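PDB 5FLG: 6-carboxyhexanoate--coa ligase from Bacillus subtilis, which is an enzyme of the 6-carboxyhexanoate--CoA ligase family, with two chains in its assembly, that binds phosphoaminophosphonic acid-adenylate ester, pimelic acid and magnesium ions. Local coordinates for residues 7-12 / 64-69; 31-36 / 149-154. All coordinates share one frame; numbering follows the deposited sequence.

Contact 1 of 2, residues 7-12 / 64-69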
loop_
_atom_site.group_PDB
_atom_site.type_symbol
_atom_site.label_atom_id
_atom_site.label_comp_id
_atom_site.label_asym_id
_atom_site.label_seq_id
_atom_site.Cartn_x
_atom_site.Cartn_y
_atom_site.Cartn_z
ATOM N N THR A 7 -4.644 20.000 -6.634
ATOM C CA THR A 7 -4.765 18.553 -6.776
ATOM C C THR A 7 -4.721 17.847 -5.432
ATOM O O THR A 7 -3.802 18.070 -4.625
ATOM C CB THR A 7 -3.681 18.009 -7.705
ATOM O OG1 THR A 7 -3.829 18.616 -8.993
ATOM C CG2 THR A 7 -3.802 16.495 -7.865
ATOM N N PHE A 8 -5.706 16.985 -5.202
ATOM C CA PHE A 8 -5.779 16.210 -3.981
ATOM C C PHE A 8 -5.522 14.716 -4.182
ATOM O O PHE A 8 -5.601 14.190 -5.304
ATOM C CB PHE A 8 -7.108 16.430 -3.278
ATOM C CG PHE A 8 -7.180 17.717 -2.504
ATOM C CD1 PHE A 8 -7.486 18.910 -3.132
ATOM C CD2 PHE A 8 -6.954 17.725 -1.128
ATOM C CE1 PHE A 8 -7.480 20.108 -2.420
ATOM C CE2 PHE A 8 -6.942 18.912 -0.411
ATOM C CZ PHE A 8 -7.154 20.115 -1.066
ATOM N N TYR A 9 -5.049 14.084 -3.099
ATOM C CA TYR A 9 -4.637 12.688 -3.119
ATOM C C TYR A 9 -5.331 11.928 -2.022
ATOM O O TYR A 9 -5.437 12.412 -0.901
ATOM C CB TYR A 9 -3.114 12.570 -2.952
ATOM C CG TYR A 9 -2.347 13.140 -4.107
ATOM C CD1 TYR A 9 -2.188 14.501 -4.235
ATOM C CD2 TYR A 9 -1.859 12.327 -5.112
ATOM C CE1 TYR A 9 -1.539 15.056 -5.310
ATOM C CE2 TYR A 9 -1.167 12.865 -6.184
ATOM C CZ TYR A 9 -1.045 14.227 -6.291
ATOM O OH TYR A 9 -0.434 14.799 -7.369
ATOM N N SER A 10 -5.906 10.776 -2.389
ATOM C CA SER A 10 -6.459 9.841 -1.433
ATOM C C SER A 10 -5.331 8.994 -0.839
ATOM O O SER A 10 -4.578 8.365 -1.573
ATOM C CB SER A 10 -7.462 8.899 -2.137
ATOM O OG SER A 10 -7.958 7.935 -1.219
ATOM N N VAL A 11 -5.230 8.947 0.473
ATOM C CA VAL A 11 -4.182 8.133 1.124
ATOM C C VAL A 11 -4.863 7.205 2.087
ATOM O O VAL A 11 -5.592 7.660 2.983
ATOM C CB VAL A 11 -3.141 8.976 1.899
ATOM C CG1 VAL A 11 -1.961 8.100 2.292
ATOM C CG2 VAL A 11 -2.624 10.131 1.064
ATOM N N ARG A 12 -4.708 5.902 1.849
ATOM C CA ARG A 12 -5.419 4.892 2.608
ATOM C C ARG A 12 -4.462 3.889 3.218
ATOM O O ARG A 12 -3.379 3.633 2.671
ATOM C CB ARG A 12 -6.403 4.126 1.699
ATOM C CG ARG A 12 -7.589 4.972 1.269
ATOM C CD ARG A 12 -8.552 4.155 0.407
ATOM N NE ARG A 12 -7.949 3.810 -0.876
ATOM C CZ ARG A 12 -8.405 2.861 -1.689
ATOM N NH1 ARG A 12 -9.334 2.016 -1.270
ATOM N NH2 ARG A 12 -7.902 2.731 -2.902
ATOM N N ILE A 64 -0.362 0.766 2.595
ATOM C CA ILE A 64 -0.617 2.195 2.556
ATOM C C ILE A 64 -0.518 2.551 1.104
ATOM O O ILE A 64 0.389 2.109 0.416
ATOM C CB ILE A 64 0.468 3.026 3.314
ATOM C CG1 ILE A 64 0.607 2.568 4.750
ATOM C CG2 ILE A 64 0.105 4.484 3.275
ATOM C CD1 ILE A 64 1.526 3.436 5.616
ATOM N N GLN A 65 -1.501 3.295 0.613
ATOM C CA GLN A 65 -1.579 3.612 -0.792
ATOM C C GLN A 65 -1.970 5.084 -0.958
ATOM O O GLN A 65 -2.794 5.595 -0.212
ATOM C CB GLN A 65 -2.612 2.702 -1.448
ATOM C CG GLN A 65 -2.995 3.112 -2.859
ATOM C CD GLN A 65 -4.189 2.331 -3.401
ATOM O OE1 GLN A 65 -5.192 2.920 -3.828
ATOM N NE2 GLN A 65 -4.076 1.014 -3.405
ATOM N N PHE A 66 -1.473 5.721 -2.006
ATOM C CA PHE A 66 -2.009 6.999 -2.417
ATOM C C PHE A 66 -2.270 7.053 -3.895
ATOM O O PHE A 66 -1.642 6.340 -4.671
ATOM C CB PHE A 66 -1.139 8.190 -1.943
ATOM C CG PHE A 66 0.099 8.408 -2.736
ATOM C CD1 PHE A 66 0.031 8.925 -4.018
ATOM C CD2 PHE A 66 1.354 8.323 -2.111
ATOM C CE1 PHE A 66 1.189 9.169 -4.738
ATOM C CE2 PHE A 66 2.506 8.687 -2.784
ATOM C CZ PHE A 66 2.431 9.109 -4.100
ATOM N N GLU A 67 -3.276 7.841 -4.255
ATOM C CA GLU A 67 -3.630 8.049 -5.644
ATOM C C GLU A 67 -4.302 9.376 -5.839
ATOM O O GLU A 67 -5.010 9.866 -4.972
ATOM C CB GLU A 67 -4.577 6.950 -6.131
ATOM C CG GLU A 67 -5.976 7.079 -5.548
ATOM C CD GLU A 67 -6.848 5.852 -5.761
ATOM O OE1 GLU A 67 -6.560 5.052 -6.687
ATOM O OE2 GLU A 67 -7.858 5.730 -5.020
ATOM N N GLU A 68 -3.955 10.017 -6.928
ATOM C CA GLU A 68 -4.599 11.229 -7.350
ATOM C C GLU A 68 -6.099 11.060 -7.459
ATOM O O GLU A 68 -6.592 10.086 -8.021
ATOM C CB GLU A 68 -4.048 11.635 -8.716
ATOM C CG GLU A 68 -4.433 13.034 -9.134
ATOM C CD GLU A 68 -3.779 13.452 -10.445
ATOM O OE1 GLU A 68 -2.967 12.686 -11.019
ATOM O OE2 GLU A 68 -3.992 14.607 -10.827
ATOM N N VAL A 69 -6.819 12.013 -6.893
ATOM C CA VAL A 69 -8.257 12.097 -7.099
ATOM C C VAL A 69 -8.583 12.989 -8.294
ATOM O O VAL A 69 -8.196 14.154 -8.337
ATOM C CB VAL A 69 -8.938 12.616 -5.830
ATOM C CG1 VAL A 69 -10.445 12.690 -6.012
ATOM C CG2 VAL A 69 -8.592 11.688 -4.682
HETATM O O HOH W 1 -7.871 16.575 -6.946
HETATM O O HOH W 2 -5.688 5.412 -1.999
#
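The guanidinium of Arg-12 stands almost perpendicular (87°) to the amide plane of Gln-65, the two side chains lying alongside each other and pointing the same way. Water 2 sits in the guanidinium plane at its edge, accepting from Arg-12 NE at 3.0 Å, with Gln-65 OE1 and Ser-10 O among the acceptors in its reach. A bend at chi3 (-68°) sets NE for this water, and a weak bond of 2.9 Å runs from Arg-12 NH2 to Gln-65 OE1. Glu-67 OE2 adds a long salt bridge, 3.7 Å from the same NH2. The Tyr-9 ring brings CD2 to 3.6 Å from Glu-68 N and 4.0 Å from Phe-66 CD1. All this hangs on an antiparallel ladder in a sheet with three strands from this chain: Ser-10/Glu-67 and Arg-12/Gln-65 are hydrogen-bonded pairs bearing the polar face, while the non-hydrogen-bonded pairs Tyr-9/Glu-68 and Val-11/Phe-66 share the other, where Tyr-9, Val-11 and Phe-66 pack on Met-40 of helix 40-52. Past the last pair, Val-69 N reaches Phe-8 O at 3.0 Å, nearly straight (173°), and water 1 bridges Phe-8 N to Val-69 O. Residues 64-67 also pair with a strand of the second subunit, carrying the sheet across the interface.

Contact 2 of 2, residues 31-36 / 149-154; sequences GERLIP and RMDWPD. With ANP (phosphoaminophosphonic acid-adenylate ester), chain D.
Asp-151 OD2 is gripped by two donors of the strand 31-36: Arg-33 NE at 2.7 Å, on the syn side of the carboxylate, and the backbone Leu-34 N at 3.0 Å, on the anti side. The first bond is a salt bridge, with OD2 close to the guanidinium plane at its edge, although the two planar groups are turned 89° against each other. Bends at chi2 and chi3 fold the Arg-33 chain back, the latter (-60°) bringing NE to OD2 although the bond to CB points away overall. Asp-151 OD1 takes only a weak bond of 3.4 Å from Arg-33 NE, but accepts from Trp-152 N at 2.7 Å. Leu-34 CB rests 3.9 Å from Asp-151 CB, and Leu-34 CD2 packs against the carbonyl of Arg-149. Water 3 links Arg-33 O to Arg-149 N. The contact joins the border strands of two sheets: 26-36 of the antiparallel one and 150-151 of a small parallel one, held to Ile-250. Its far end lines the ligand pocket, where Met-150 CE touches Glu-32 CG at 3.9 Å and ANP N6 gives Glu-32 OE2 a weak bond of 3.0 Å; this oxygen also makes a salt bridge to Arg-146. With three N-H donors around its buried carboxylate, Asp-151 is probably ionised, its charge balanced by Arg-33 and stabilised by two backbone N-H groups.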
loop_
_atom_site.group_PDB
_atom_site.type_symbol
_atom_site.label_atom_id
_atom_site.label_comp_id
_atom_site.label_asym_id
_atom_site.label_seq_id
_atom_site.Cartn_x
_atom_site.Cartn_y
_atom_site.Cartn_z
ATOM N N GLY A 31 -7.325 3.586 7.942
ATOM C CA GLY A 31 -7.460 5.026 7.878
ATOM C C GLY A 31 -7.638 5.529 6.471
ATOM O O GLY A 31 -7.196 4.901 5.500
ATOM N N GLU A 32 -8.183 6.735 6.355
ATOM C CA GLU A 32 -8.268 7.358 5.054
ATOM C C GLU A 32 -8.136 8.846 5.134
ATOM O O GLU A 32 -8.589 9.444 6.065
ATOM C CB GLU A 32 -9.604 6.958 4.373
ATOM C CG GLU A 32 -10.753 6.852 5.339
ATOM C CD GLU A 32 -10.823 5.511 6.036
ATOM O OE1 GLU A 32 -10.694 4.470 5.355
ATOM O OE2 GLU A 32 -11.138 5.498 7.252
ATOM N N ARG A 33 -7.455 9.444 4.174
ATOM C CA ARG A 33 -7.108 10.849 4.261
ATOM C C ARG A 33 -7.233 11.392 2.862
ATOM O O ARG A 33 -7.231 10.644 1.905
ATOM C CB ARG A 33 -5.653 11.059 4.766
ATOM C CG ARG A 33 -5.398 10.535 6.179
ATOM C CD ARG A 33 -6.085 11.362 7.269
ATOM N NE ARG A 33 -5.592 12.745 7.229
ATOM C CZ ARG A 33 -4.405 13.142 7.691
ATOM N NH1 ARG A 33 -3.622 12.296 8.341
ATOM N NH2 ARG A 33 -3.998 14.389 7.499
ATOM N N LEU A 34 -7.440 12.695 2.759
ATOM C CA LEU A 34 -7.461 13.375 1.485
ATOM C C LEU A 34 -6.645 14.678 1.595
ATOM O O LEU A 34 -7.018 15.565 2.321
ATOM C CB LEU A 34 -8.917 13.658 1.138
ATOM C CG LEU A 34 -9.220 14.336 -0.179
ATOM C CD1 LEU A 34 -8.932 13.362 -1.312
ATOM C CD2 LEU A 34 -10.681 14.784 -0.204
ATOM N N ILE A 35 -5.600 14.816 0.796
ATOM C CA ILE A 35 -4.580 15.811 1.072
ATOM C C ILE A 35 -3.913 16.330 -0.181
ATOM O O ILE A 35 -3.882 15.659 -1.210
ATOM C CB ILE A 35 -3.455 15.226 1.955
ATOM C CG1 ILE A 35 -2.913 13.947 1.312
ATOM C CG2 ILE A 35 -3.973 14.979 3.362
ATOM C CD1 ILE A 35 -1.433 13.705 1.621
ATOM N N PRO A 36 -3.434 17.575 -0.114
ATOM C CA PRO A 36 -2.490 18.030 -1.111
ATOM C C PRO A 36 -1.150 17.315 -1.020
ATOM O O PRO A 36 -0.815 16.757 0.031
ATOM C CB PRO A 36 -2.312 19.516 -0.785
ATOM C CG PRO A 36 -2.825 19.699 0.586
ATOM C CD PRO A 36 -3.532 18.472 1.042
ATOM N N ARG A 149 -11.974 8.973 1.053
ATOM C CA ARG A 149 -11.823 10.244 0.351
ATOM C C ARG A 149 -12.560 11.341 1.054
ATOM O O ARG A 149 -13.256 12.153 0.417
ATOM C CB ARG A 149 -12.334 10.133 -1.070
ATOM C CG ARG A 149 -11.451 9.246 -1.906
ATOM C CD ARG A 149 -12.002 9.115 -3.298
ATOM N NE ARG A 149 -11.088 8.336 -4.124
ATOM C CZ ARG A 149 -11.002 8.465 -5.437
ATOM N NH1 ARG A 149 -11.849 9.273 -6.088
ATOM N NH2 ARG A 149 -10.084 7.775 -6.093
ATOM N N MET A 150 -12.479 11.321 2.380
ATOM C CA MET A 150 -12.944 12.445 3.174
ATOM C C MET A 150 -11.856 12.829 4.169
ATOM O O MET A 150 -11.036 11.991 4.543
ATOM C CB MET A 150 -14.222 12.120 3.897
ATOM C CG MET A 150 -14.078 11.137 5.060
ATOM S SD MET A 150 -13.918 9.441 4.502
ATOM C CE MET A 150 -14.166 8.527 6.009
ATOM N N ASP A 151 -11.833 14.086 4.581
ATOM C CA ASP A 151 -10.819 14.555 5.561
ATOM C C ASP A 151 -11.212 15.940 6.020
ATOM O O ASP A 151 -12.189 16.522 5.506
ATOM C CB ASP A 151 -9.460 14.623 4.884
ATOM C CG ASP A 151 -8.268 14.453 5.869
ATOM O OD1 ASP A 151 -8.434 14.678 7.083
ATOM O OD2 ASP A 151 -7.200 14.006 5.405
ATOM N N TRP A 152 -10.451 16.469 6.982
ATOM C CA TRP A 152 -10.779 17.694 7.659
ATOM C C TRP A 152 -9.440 18.302 8.056
ATOM O O TRP A 152 -8.807 17.790 8.950
ATOM C CB TRP A 152 -11.563 17.360 8.920
ATOM C CG TRP A 152 -12.202 18.531 9.559
ATOM C CD1 TRP A 152 -11.832 19.830 9.425
ATOM C CD2 TRP A 152 -13.181 18.505 10.590
ATOM N NE1 TRP A 152 -12.579 20.619 10.241
ATOM C CE2 TRP A 152 -13.414 19.825 10.976
ATOM C CE3 TRP A 152 -13.856 17.489 11.252
ATOM C CZ2 TRP A 152 -14.437 20.172 11.844
ATOM C CZ3 TRP A 152 -14.762 17.820 12.200
ATOM C CH2 TRP A 152 -15.058 19.152 12.498
ATOM N N PRO A 153 -8.961 19.287 7.296
ATOM C CA PRO A 153 -7.721 19.983 7.626
ATOM C C PRO A 153 -7.606 20.331 9.105
ATOM O O PRO A 153 -8.506 20.979 9.710
ATOM C CB PRO A 153 -7.777 21.238 6.754
ATOM C CG PRO A 153 -8.644 20.829 5.572
ATOM C CD PRO A 153 -9.666 19.891 6.138
ATOM N N ASP A 154 -6.542 19.811 9.714
ATOM C CA ASP A 154 -6.382 19.949 11.138
ATOM C C ASP A 154 -6.653 21.350 11.702
ATOM O O ASP A 154 -7.200 21.508 12.788
ATOM C CB ASP A 154 -4.973 19.512 11.535
ATOM C CG ASP A 154 -4.899 19.159 12.980
ATOM O OD1 ASP A 154 -5.637 18.212 13.371
ATOM O OD2 ASP A 154 -4.360 19.986 13.756
HETATM P PG ANP D . -8.833 2.817 13.851
HETATM O O1G ANP D . -7.346 2.708 13.653
HETATM O O2G ANP D . -9.260 2.399 15.231
HETATM O O3G ANP D . -9.450 4.120 13.460
HETATM P PB ANP D . -11.025 1.777 12.136
HETATM O O1B ANP D . -11.155 3.134 11.541
HETATM O O2B ANP D . -11.178 0.520 11.363
HETATM N N3B ANP D . -9.429 1.623 12.782
HETATM P PA ANP D . -12.737 2.860 14.179
HETATM O O1A ANP D . -12.807 2.627 15.617
HETATM O O2A ANP D . -12.299 4.168 13.584
HETATM O O3A ANP D . -11.978 1.650 13.438
HETATM O "O5'" ANP D . -14.272 2.553 13.652
HETATM C "C5'" ANP D . -15.076 1.614 14.309
HETATM C "C4'" ANP D . -15.760 0.718 13.273
HETATM O "O4'" ANP D . -16.485 1.546 12.354
HETATM C "C3'" ANP D . -14.757 -0.077 12.452
HETATM O "O3'" ANP D . -14.518 -1.359 13.018
HETATM C "C2'" ANP D . -15.465 -0.239 11.138
HETATM O "O2'" ANP D . -16.418 -1.296 11.259
HETATM C "C1'" ANP D . -16.202 1.066 11.034
HETATM N N9 ANP D . -15.392 2.003 10.247
HETATM C C8 ANP D . -14.252 2.677 10.633
HETATM N N7 ANP D . -13.849 3.511 9.646
HETATM C C5 ANP D . -14.717 3.335 8.603
HETATM C C6 ANP D . -14.874 3.850 7.233
HETATM N N6 ANP D . -14.015 4.726 6.703
HETATM N N1 ANP D . -15.922 3.424 6.493
HETATM C C2 ANP D . -16.785 2.521 6.972
HETATM N N3 ANP D . -16.769 2.044 8.228
HETATM C C4 ANP D . -15.706 2.335 9.015
HETATM O O HOH W 3 -9.097 8.557 1.236
#

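In the fold
Both contacts reach one antiparallel sheet, their centres 9 Å apart: strand 8-17 lies between 26-36 and 61-68, so residues 7-12 pair with 64-69 on one flank and with 31-36 on the other. Tyr-9 N to Ile-35 O (2.7 Å) and Val-11 O to Arg-33 N (2.8 Å) are probable hydrogen bonds between them, and Phe-8 CD2 packs 3.5 Å from Ile-35 C. Arg-149 of contact 2 ties back to contact 1 through its salt bridge with Glu-67. Contact 2 comes nearer the ligands: the side chain of Glu-32 bonds ANP directly and is about 5 Å from a magnesium ion, whereas that of Arg-12 remains about 8 Å from ANP and about 12 Å from a magnesium ion.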